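Local coordinates for uncharacterized hypothetical protein (Parabacteroides merdae, PDB 4EI0) that is of unknown function but is a mainly beta member of the DUF4466 family, found here as an assembly of two identical chains, at residues E35-Y40 / T109-Y114; S72-S77 / V103-A108. All blocks are in the same frame, centred on the assembly; numbering follows the deposited sequence.

Contact 1: residues E35-Y40 / T109-Y114; sequences EIEFAY and TLRYYY
F38 and Y112 face each other as an antiparallel hydrogen-bonded pair, their side chains lying side by side on the buried face of the sheet with I36, Y40, L110 and Y114. F38 CD1 meets Y112 CD2 at 3.8 Å, coming in at the edge of the tyrosine ring and near its plane. The backbone beneath is regular: I36, F38 and Y40 pair with Y114, Y112 and L110, each through two N-H...O bonds. F38 N to Y112 O is 2.9 Å, and the CA of E37 adds a CA-H...O contact to that same oxygen. The N-to-C directions of the two short segments lie 159° apart.

The opposite face, with E37, A39, R111 and Y113, is partly exposed and looser, built mainly from E37 beside the Y113 ring. E37 has CG anti to the backbone N (chi1 -175°) and an extended chain, and it runs alongside Y113, its CD 3.4 Å from Y113 CE1. The carboxylate and ring planes differ by 37°. Farther along, E37 OE2 stays 4.3 Å from R111 NE and well out of the guanidinium plane, so the two charges are merely neighbours; E37 is salt-bridged to R23 and R111 to D81. At the exposed end, E35 OE2 lies 3.6 Å from Y113 CD1.

Strand 35-43 is bordered on its other side by strand 17-22, and strand 107-115 by strand 67-75. The buried aromatic face packs against strands 51-58 and 124-133 of a second antiparallel sheet, a beta-sandwich arrangement in which F127 meets F38, Y112 and Y114.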
ATOM      1  N   GLU B  35      -3.283 -13.984  22.030  1.00 42.83           N
ATOM      2  CA  GLU B  35      -2.811 -12.673  21.635  1.00 45.92           C
ATOM      3  C   GLU B  35      -3.927 -11.631  21.615  1.00 38.28           C
ATOM      4  O   GLU B  35      -5.102 -11.969  21.410  1.00 42.74           O
ATOM      5  CB  GLU B  35      -2.101 -12.809  20.289  1.00 46.46           C
ATOM      6  CG  GLU B  35      -2.984 -13.192  19.142  1.00 67.51           C
ATOM      7  CD  GLU B  35      -2.217 -13.720  17.924  1.00 66.15           C
ATOM      8  OE1 GLU B  35      -1.088 -14.275  18.018  1.00 56.56           O
ATOM      9  OE2 GLU B  35      -2.779 -13.545  16.838  1.00 66.19           O
ATOM     10  N   ILE B  36      -3.568 -10.371  21.872  1.00 39.12           N
ATOM     11  CA  ILE B  36      -4.401  -9.214  21.533  1.00 40.48           C
ATOM     12  C   ILE B  36      -3.617  -8.517  20.405  1.00 37.93           C
ATOM     13  O   ILE B  36      -2.413  -8.200  20.536  1.00 40.03           O
ATOM     14  CB  ILE B  36      -4.599  -8.215  22.678  1.00 44.61           C
ATOM     15  CG1 ILE B  36      -4.999  -8.946  23.944  1.00 54.07           C
ATOM     16  CG2 ILE B  36      -5.606  -7.138  22.296  1.00 42.49           C
ATOM     17  CD1 ILE B  36      -5.358  -8.032  25.091  1.00 43.69           C
ATOM     18  N   GLU B  37      -4.294  -8.354  19.287  1.00 42.72           N
ATOM     19  CA  GLU B  37      -3.695  -7.848  18.061  1.00 42.40           C
ATOM     20  C   GLU B  37      -4.156  -6.436  17.764  1.00 42.94           C
ATOM     21  O   GLU B  37      -5.359  -6.143  17.845  1.00 41.71           O
ATOM     22  CB  GLU B  37      -4.118  -8.714  16.912  1.00 39.58           C
ATOM     23  CG  GLU B  37      -3.442  -8.339  15.604  1.00 51.82           C
ATOM     24  CD  GLU B  37      -3.937  -9.161  14.438  1.00 64.41           C
ATOM     25  OE1 GLU B  37      -4.483 -10.266  14.654  1.00 56.44           O
ATOM     26  OE2 GLU B  37      -3.774  -8.700  13.302  1.00 66.19           O
ATOM     27  N   PHE B  38      -3.201  -5.589  17.398  1.00 44.89           N
ATOM     28  CA  PHE B  38      -3.444  -4.170  17.132  1.00 41.98           C
ATOM     29  C   PHE B  38      -2.861  -3.826  15.733  1.00 44.11           C
ATOM     30  O   PHE B  38      -1.883  -4.442  15.304  1.00 40.87           O
ATOM     31  CB  PHE B  38      -2.785  -3.293  18.203  1.00 43.07           C
ATOM     32  CG  PHE B  38      -3.368  -3.429  19.582  1.00 38.08           C
ATOM     33  CD1 PHE B  38      -2.947  -4.425  20.425  1.00 43.14           C
ATOM     34  CD2 PHE B  38      -4.348  -2.579  20.008  1.00 45.92           C
ATOM     35  CE1 PHE B  38      -3.487  -4.549  21.691  1.00 40.64           C
ATOM     36  CE2 PHE B  38      -4.909  -2.703  21.268  1.00 48.45           C
ATOM     37  CZ  PHE B  38      -4.470  -3.687  22.113  1.00 42.26           C
ATOM     38  N   ALA B  39      -3.461  -2.856  15.038  1.00 36.02           N
ATOM     39  CA  ALA B  39      -2.942  -2.338  13.773  1.00 43.35           C
ATOM     40  C   ALA B  39      -2.606  -0.871  14.013  1.00 45.43           C
ATOM     41  O   ALA B  39      -3.507  -0.073  14.256  1.00 43.71           O
ATOM     42  CB  ALA B  39      -3.960  -2.485  12.652  1.00 36.49           C
ATOM     43  N   TYR B  40      -1.311  -0.549  14.023  1.00 43.34           N
ATOM     44  CA  TYR B  40      -0.806   0.784  14.373  1.00 37.72           C
ATOM     45  C   TYR B  40      -0.390   1.471  13.062  1.00 39.61           C
ATOM     46  O   TYR B  40       0.569   1.041  12.433  1.00 42.07           O
ATOM     47  CB  TYR B  40       0.392   0.704  15.273  1.00 44.64           C
ATOM     48  CG  TYR B  40       0.967   2.032  15.766  1.00 47.56           C
ATOM     49  CD1 TYR B  40       0.148   3.071  16.177  1.00 45.86           C
ATOM     50  CD2 TYR B  40       2.347   2.223  15.852  1.00 49.27           C
ATOM     51  CE1 TYR B  40       0.677   4.279  16.627  1.00 43.57           C
ATOM     52  CE2 TYR B  40       2.889   3.424  16.330  1.00 50.88           C
ATOM     53  CZ  TYR B  40       2.048   4.446  16.724  1.00 46.75           C
ATOM     54  OH  TYR B  40       2.585   5.640  17.201  1.00 43.55           O
ATOM     55  N   THR B 109       1.528   0.687   8.257  1.00 39.49           N
ATOM     56  CA  THR B 109       0.679   0.088   9.287  1.00 39.60           C
ATOM     57  C   THR B 109       1.277  -1.203   9.752  1.00 40.55           C
ATOM     58  O   THR B 109       1.482  -2.109   8.958  1.00 40.04           O
ATOM     59  CB  THR B 109      -0.711  -0.200   8.756  1.00 40.57           C
ATOM     60  OG1 THR B 109      -1.278   1.002   8.311  1.00 44.68           O
ATOM     61  CG2 THR B 109      -1.622  -0.809   9.841  1.00 37.14           C
ATOM     62  N   LEU B 110       1.666  -1.230  11.005  1.00 37.77           N
ATOM     63  CA  LEU B 110       2.354  -2.365  11.577  1.00 38.93           C
ATOM     64  C   LEU B 110       1.415  -3.029  12.533  1.00 43.77           C
ATOM     65  O   LEU B 110       0.648  -2.340  13.211  1.00 44.20           O
ATOM     66  CB  LEU B 110       3.600  -1.947  12.348  1.00 36.35           C
ATOM     67  CG  LEU B 110       4.763  -1.301  11.577  1.00 39.02           C
ATOM     68  CD1 LEU B 110       5.785  -0.868  12.602  1.00 32.47           C
ATOM     69  CD2 LEU B 110       5.342  -2.274  10.536  1.00 41.11           C
ATOM     70  N   ARG B 111       1.466  -4.365  12.554  1.00 42.47           N
ATOM     71  CA  ARG B 111       0.683  -5.177  13.494  1.00 36.90           C
ATOM     72  C   ARG B 111       1.490  -5.537  14.701  1.00 34.88           C
ATOM     73  O   ARG B 111       2.625  -6.020  14.584  1.00 39.14           O
ATOM     74  CB  ARG B 111       0.198  -6.401  12.785  1.00 40.24           C
ATOM     75  CG  ARG B 111      -0.834  -6.022  11.738  1.00 44.68           C
ATOM     76  CD  ARG B 111      -1.262  -7.202  10.910  1.00 50.30           C
ATOM     77  NE  ARG B 111      -2.165  -6.717   9.894  1.00 53.58           N
ATOM     78  CZ  ARG B 111      -2.539  -7.409   8.839  1.00 50.85           C
ATOM     79  NH1 ARG B 111      -2.089  -8.632   8.646  1.00 53.22           N
ATOM     80  NH2 ARG B 111      -3.339  -6.846   7.965  1.00 51.95           N
ATOM     81  N   TYR B 112       0.931  -5.252  15.876  1.00 37.82           N
ATOM     82  CA  TYR B 112       1.522  -5.604  17.160  1.00 36.54           C
ATOM     83  C   TYR B 112       0.681  -6.692  17.806  1.00 39.70           C
ATOM     84  O   TYR B 112      -0.562  -6.608  17.814  1.00 39.30           O
ATOM     85  CB  TYR B 112       1.561  -4.380  18.055  1.00 34.33           C
ATOM     86  CG  TYR B 112       1.853  -4.600  19.532  1.00 42.85           C
ATOM     87  CD1 TYR B 112       3.131  -4.863  19.988  1.00 38.32           C
ATOM     88  CD2 TYR B 112       0.858  -4.459  20.478  1.00 45.30           C
ATOM     89  CE1 TYR B 112       3.400  -5.049  21.326  1.00 39.82           C
ATOM     90  CE2 TYR B 112       1.109  -4.655  21.817  1.00 42.56           C
ATOM     91  CZ  TYR B 112       2.373  -4.932  22.235  1.00 43.78           C
ATOM     92  OH  TYR B 112       2.628  -5.072  23.564  1.00 46.14           O
ATOM     93  N   TYR B 113       1.376  -7.688  18.333  1.00 33.93           N
ATOM     94  CA  TYR B 113       0.799  -8.850  18.979  1.00 39.93           C
ATOM     95  C   TYR B 113       1.267  -8.896  20.427  1.00 39.32           C
ATOM     96  O   TYR B 113       2.458  -9.023  20.697  1.00 42.15           O
ATOM     97  CB  TYR B 113       1.243 -10.101  18.228  1.00 41.42           C
ATOM     98  CG  TYR B 113       0.715 -10.143  16.823  1.00 45.96           C
ATOM     99  CD1 TYR B 113      -0.519 -10.706  16.537  1.00 47.35           C
ATOM    100  CD2 TYR B 113       1.451  -9.629  15.779  1.00 45.20           C
ATOM    101  CE1 TYR B 113      -0.997 -10.761  15.246  1.00 45.12           C
ATOM    102  CE2 TYR B 113       0.991  -9.671  14.485  1.00 47.33           C
ATOM    103  CZ  TYR B 113      -0.228 -10.234  14.228  1.00 51.35           C
ATOM    104  OH  TYR B 113      -0.663 -10.221  12.968  1.00 50.87           O
ATOM    105  N   TYR B 114       0.335  -8.706  21.360  1.00 39.29           N
ATOM    106  CA  TYR B 114       0.610  -8.814  22.766  1.00 36.33           C
ATOM    107  C   TYR B 114       0.181 -10.215  23.179  1.00 40.34           C
ATOM    108  O   TYR B 114      -0.994 -10.558  23.022  1.00 35.58           O
ATOM    109  CB  TYR B 114      -0.200  -7.805  23.533  1.00 39.13           C
ATOM    110  CG  TYR B 114      -0.102  -7.867  25.018  1.00 38.74           C
ATOM    111  CD1 TYR B 114       0.980  -7.319  25.675  1.00 46.23           C
ATOM    112  CD2 TYR B 114      -1.122  -8.399  25.796  1.00 42.28           C
ATOM    113  CE1 TYR B 114       1.064  -7.306  27.067  1.00 40.29           C
ATOM    114  CE2 TYR B 114      -1.051  -8.388  27.200  1.00 39.99           C
ATOM    115  CZ  TYR B 114       0.040  -7.868  27.827  1.00 39.96           C
ATOM    116  OH  TYR B 114       0.144  -7.840  29.174  1.00 41.74           O
TER

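Contact 2: residues S72-S77 / V103-A108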
ATOM      1  N   SER B  72       4.915  -3.783   6.855  1.00 41.43           N
ATOM      2  CA  SER B  72       3.804  -2.869   6.790  1.00 40.82           C
ATOM      3  C   SER B  72       2.808  -3.494   5.847  1.00 38.15           C
ATOM      4  O   SER B  72       3.170  -4.032   4.828  1.00 40.96           O
ATOM      5  CB  SER B  72       4.210  -1.479   6.305  1.00 48.92           C
ATOM      6  OG  SER B  72       3.065  -0.714   5.991  1.00 38.63           O
ATOM      7  N   TYR B  73       1.537  -3.428   6.231  1.00 38.70           N
ATOM      8  CA  TYR B  73       0.426  -3.985   5.468  1.00 40.91           C
ATOM      9  C   TYR B  73      -0.254  -2.842   4.753  1.00 45.67           C
ATOM     10  O   TYR B  73      -0.963  -2.101   5.378  1.00 50.67           O
ATOM     11  CB  TYR B  73      -0.543  -4.723   6.433  1.00 41.60           C
ATOM     12  CG  TYR B  73       0.115  -6.030   6.890  1.00 42.26           C
ATOM     13  CD1 TYR B  73      -0.001  -7.186   6.117  1.00 42.77           C
ATOM     14  CD2 TYR B  73       0.914  -6.071   8.005  1.00 44.61           C
ATOM     15  CE1 TYR B  73       0.657  -8.345   6.484  1.00 45.61           C
ATOM     16  CE2 TYR B  73       1.573  -7.218   8.374  1.00 49.08           C
ATOM     17  CZ  TYR B  73       1.439  -8.359   7.597  1.00 47.65           C
ATOM     18  OH  TYR B  73       2.143  -9.492   7.921  1.00 44.05           O
ATOM     19  N   TYR B  74      -0.015  -2.719   3.446  1.00 40.95           N
ATOM     20  CA  TYR B  74      -0.673  -1.778   2.572  1.00 42.43           C
ATOM     21  C   TYR B  74      -1.891  -2.537   1.957  1.00 49.08           C
ATOM     22  O   TYR B  74      -1.968  -3.752   2.044  1.00 60.33           O
ATOM     23  CB  TYR B  74       0.323  -1.241   1.482  1.00 43.64           C
ATOM     24  CG  TYR B  74       1.511  -0.508   2.094  1.00 47.06           C
ATOM     25  CD1 TYR B  74       1.357   0.763   2.646  1.00 41.45           C
ATOM     26  CD2 TYR B  74       2.741  -1.114   2.198  1.00 42.99           C
ATOM     27  CE1 TYR B  74       2.410   1.423   3.240  1.00 42.37           C
ATOM     28  CE2 TYR B  74       3.800  -0.460   2.798  1.00 43.51           C
ATOM     29  CZ  TYR B  74       3.631   0.819   3.291  1.00 37.98           C
ATOM     30  OH  TYR B  74       4.664   1.405   3.994  1.00 39.01           O
ATOM     31  N   THR B  75      -2.881  -1.829   1.470  1.00 62.28           N
ATOM     32  CA  THR B  75      -4.081  -2.478   0.920  1.00 63.86           C
ATOM     33  C   THR B  75      -4.115  -2.226  -0.555  1.00 64.06           C
ATOM     34  O   THR B  75      -3.920  -1.102  -0.950  1.00 70.73           O
ATOM     35  CB  THR B  75      -5.358  -1.875   1.525  1.00 64.42           C
ATOM     36  OG1 THR B  75      -5.344  -2.064   2.936  1.00 79.25           O
ATOM     37  CG2 THR B  75      -6.596  -2.553   0.976  1.00 77.01           C
ATOM     38  N   ASN B  76      -4.364  -3.239  -1.379  1.00 60.66           N
ATOM     39  CA  ASN B  76      -4.545  -2.998  -2.818  1.00 71.08           C
ATOM     40  C   ASN B  76      -5.963  -2.430  -3.081  1.00 80.45           C
ATOM     41  O   ASN B  76      -6.705  -2.128  -2.128  1.00 75.51           O
ATOM     42  CB  ASN B  76      -4.251  -4.273  -3.631  1.00 68.52           C
ATOM     43  CG  ASN B  76      -5.198  -5.421  -3.293  1.00 75.02           C
ATOM     44  OD1 ASN B  76      -6.263  -5.223  -2.713  1.00 78.97           O
ATOM     45  ND2 ASN B  76      -4.806  -6.627  -3.654  1.00 75.44           N
ATOM     46  N   SER B  77      -6.337  -2.266  -4.349  1.00 83.63           N
ATOM     47  CA  SER B  77      -7.707  -1.824  -4.694  1.00 97.34           C
ATOM     48  C   SER B  77      -8.777  -2.809  -4.208  1.00 99.00           C
ATOM     49  O   SER B  77      -9.817  -2.391  -3.715  1.00106.54           O
ATOM     50  CB  SER B  77      -7.829  -1.633  -6.199  1.00 82.02           C
ATOM     51  OG  SER B  77      -7.178  -2.702  -6.833  1.00 90.04           O
ATOM     52  N   VAL B 103      13.602   0.793   5.831  1.00 37.43           N
ATOM     53  CA  VAL B 103      13.207   1.148   4.450  1.00 39.94           C
ATOM     54  C   VAL B 103      12.601   2.528   4.506  1.00 39.07           C
ATOM     55  O   VAL B 103      11.829   2.858   5.458  1.00 42.67           O
ATOM     56  CB  VAL B 103      12.235   0.105   3.841  1.00 42.74           C
ATOM     57  CG1 VAL B 103      11.631   0.565   2.488  1.00 39.45           C
ATOM     58  CG2 VAL B 103      12.931  -1.267   3.654  1.00 43.63           C
ATOM     59  N   ASP B 104      12.895   3.359   3.506  1.00 43.46           N
ATOM     60  CA  ASP B 104      12.313   4.699   3.494  1.00 39.63           C
ATOM     61  C   ASP B 104      10.815   4.568   3.152  1.00 34.27           C
ATOM     62  O   ASP B 104      10.438   4.071   2.052  1.00 39.97           O
ATOM     63  CB  ASP B 104      12.911   5.612   2.417  1.00 42.56           C
ATOM     64  CG  ASP B 104      14.299   6.108   2.762  1.00 51.23           C
ATOM     65  OD1 ASP B 104      14.799   5.805   3.870  1.00 50.06           O
ATOM     66  OD2 ASP B 104      14.879   6.819   1.896  1.00 55.27           O
ATOM     67  N   THR B 105       9.990   5.082   4.057  1.00 38.09           N
ATOM     68  CA  THR B 105       8.604   5.275   3.738  1.00 40.24           C
ATOM     69  C   THR B 105       8.015   6.397   4.535  1.00 38.58           C
ATOM     70  O   THR B 105       8.427   6.662   5.663  1.00 42.76           O
ATOM     71  CB  THR B 105       7.797   3.988   3.964  1.00 48.67           C
ATOM     72  OG1 THR B 105       6.465   4.210   3.493  1.00 52.03           O
ATOM     73  CG2 THR B 105       7.844   3.588   5.405  1.00 40.43           C
ATOM     74  N   CYS B 106       6.989   7.027   3.967  1.00 41.22           N
ATOM     75  CA  CYS B 106       6.247   8.045   4.711  1.00 48.65           C
ATOM     76  C   CYS B 106       4.990   7.543   5.408  1.00 54.40           C
ATOM     77  O   CYS B 106       4.322   8.310   6.079  1.00 46.09           O
ATOM     78  CB  CYS B 106       5.892   9.184   3.779  1.00 40.07           C
ATOM     79  SG  CYS B 106       4.824   8.749   2.424  1.00 49.97           S
ATOM     80  N   ALA B 107       4.643   6.270   5.254  1.00 43.70           N
ATOM     81  CA  ALA B 107       3.365   5.774   5.784  1.00 40.90           C
ATOM     82  C   ALA B 107       3.447   4.276   5.939  1.00 41.14           C
ATOM     83  O   ALA B 107       3.970   3.579   5.060  1.00 42.42           O
ATOM     84  CB  ALA B 107       2.142   6.194   4.928  1.00 40.60           C
ATOM     85  N   ALA B 108       2.987   3.776   7.085  1.00 37.44           N
ATOM     86  CA  ALA B 108       3.008   2.313   7.288  1.00 40.37           C
ATOM     87  C   ALA B 108       1.955   1.937   8.321  1.00 39.08           C
ATOM     88  O   ALA B 108       1.533   2.752   9.126  1.00 38.51           O
ATOM     89  CB  ALA B 108       4.355   1.850   7.762  1.00 37.72           C
TER
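Y74 meets T105 tip to tip, and the second segment is best followed from that threonine onward. T105 has OG1 anti to the backbone N (chi1 -174°), which sets T105 OG1 3.4 Å from Y74 OH. T105 OG1 donates to A107 O in its own segment at 3.0 Å, with the donor tilted 31° from the carbonyl plane; it also has a weak hydrogen bond to P83 O of the second subunit.

A107 carries the polar centre of the contact through its backbone. A107 O also accepts from Y74 OH, at a short 2.5 Å and in the carbonyl plane, with a C=O...donor angle of 155°. Two hydroxyls thus grip one oxygen, which lies at the edge of the Y74 ring and near the ring plane. A phenylalanine in place of Y74 would probably cost the A107 carbonyl its in-plane donor, leaving it the tilted T105 hydroxyl.

A108 adds van der Waals contact. Its CB lies 3.6 Å from S72 CB, and two hydroxyl oxygens rest against it: S72 OG is 3.3 Å from A108 CA, and Y74 OH is 3.8 Å from A108 CB. The polar partner of S72 OG is the backbone N of T109, the next residue. The same OG lies over one face of the Y74 ring, 3.1 Å above the plane and offset toward the rim.

The second subunit closes over this region: its Y74 stacks on Y74, and its V84 packs on both Y74 and T105. Within the chain, residues 72-75 end strand 67-75, while A107 and A108 begin strand 107-115 after a loop; in the sheet, strand 67-75 lies between strands 107-115 and 81-85.

Both contacts use strand 107-115 and belong to one sheet, but different neighbours pair with it: strand 35-43 in contact 1, strand 67-75 in contact 2. Their centres lie 15 Å apart, and they join where T109 O probably accepts a bond from Y73 N. Contact 1 is a regular strand ladder, with 603 Å² buried between its segments, one face in the core and the other partly exposed and charged. Contact 2 buries 149 Å² and relies on hydroxyls meeting a carbonyl where the strand begins. Although its touching residues are largely buried, part of that burial comes from the second subunit, which does not touch contact 1.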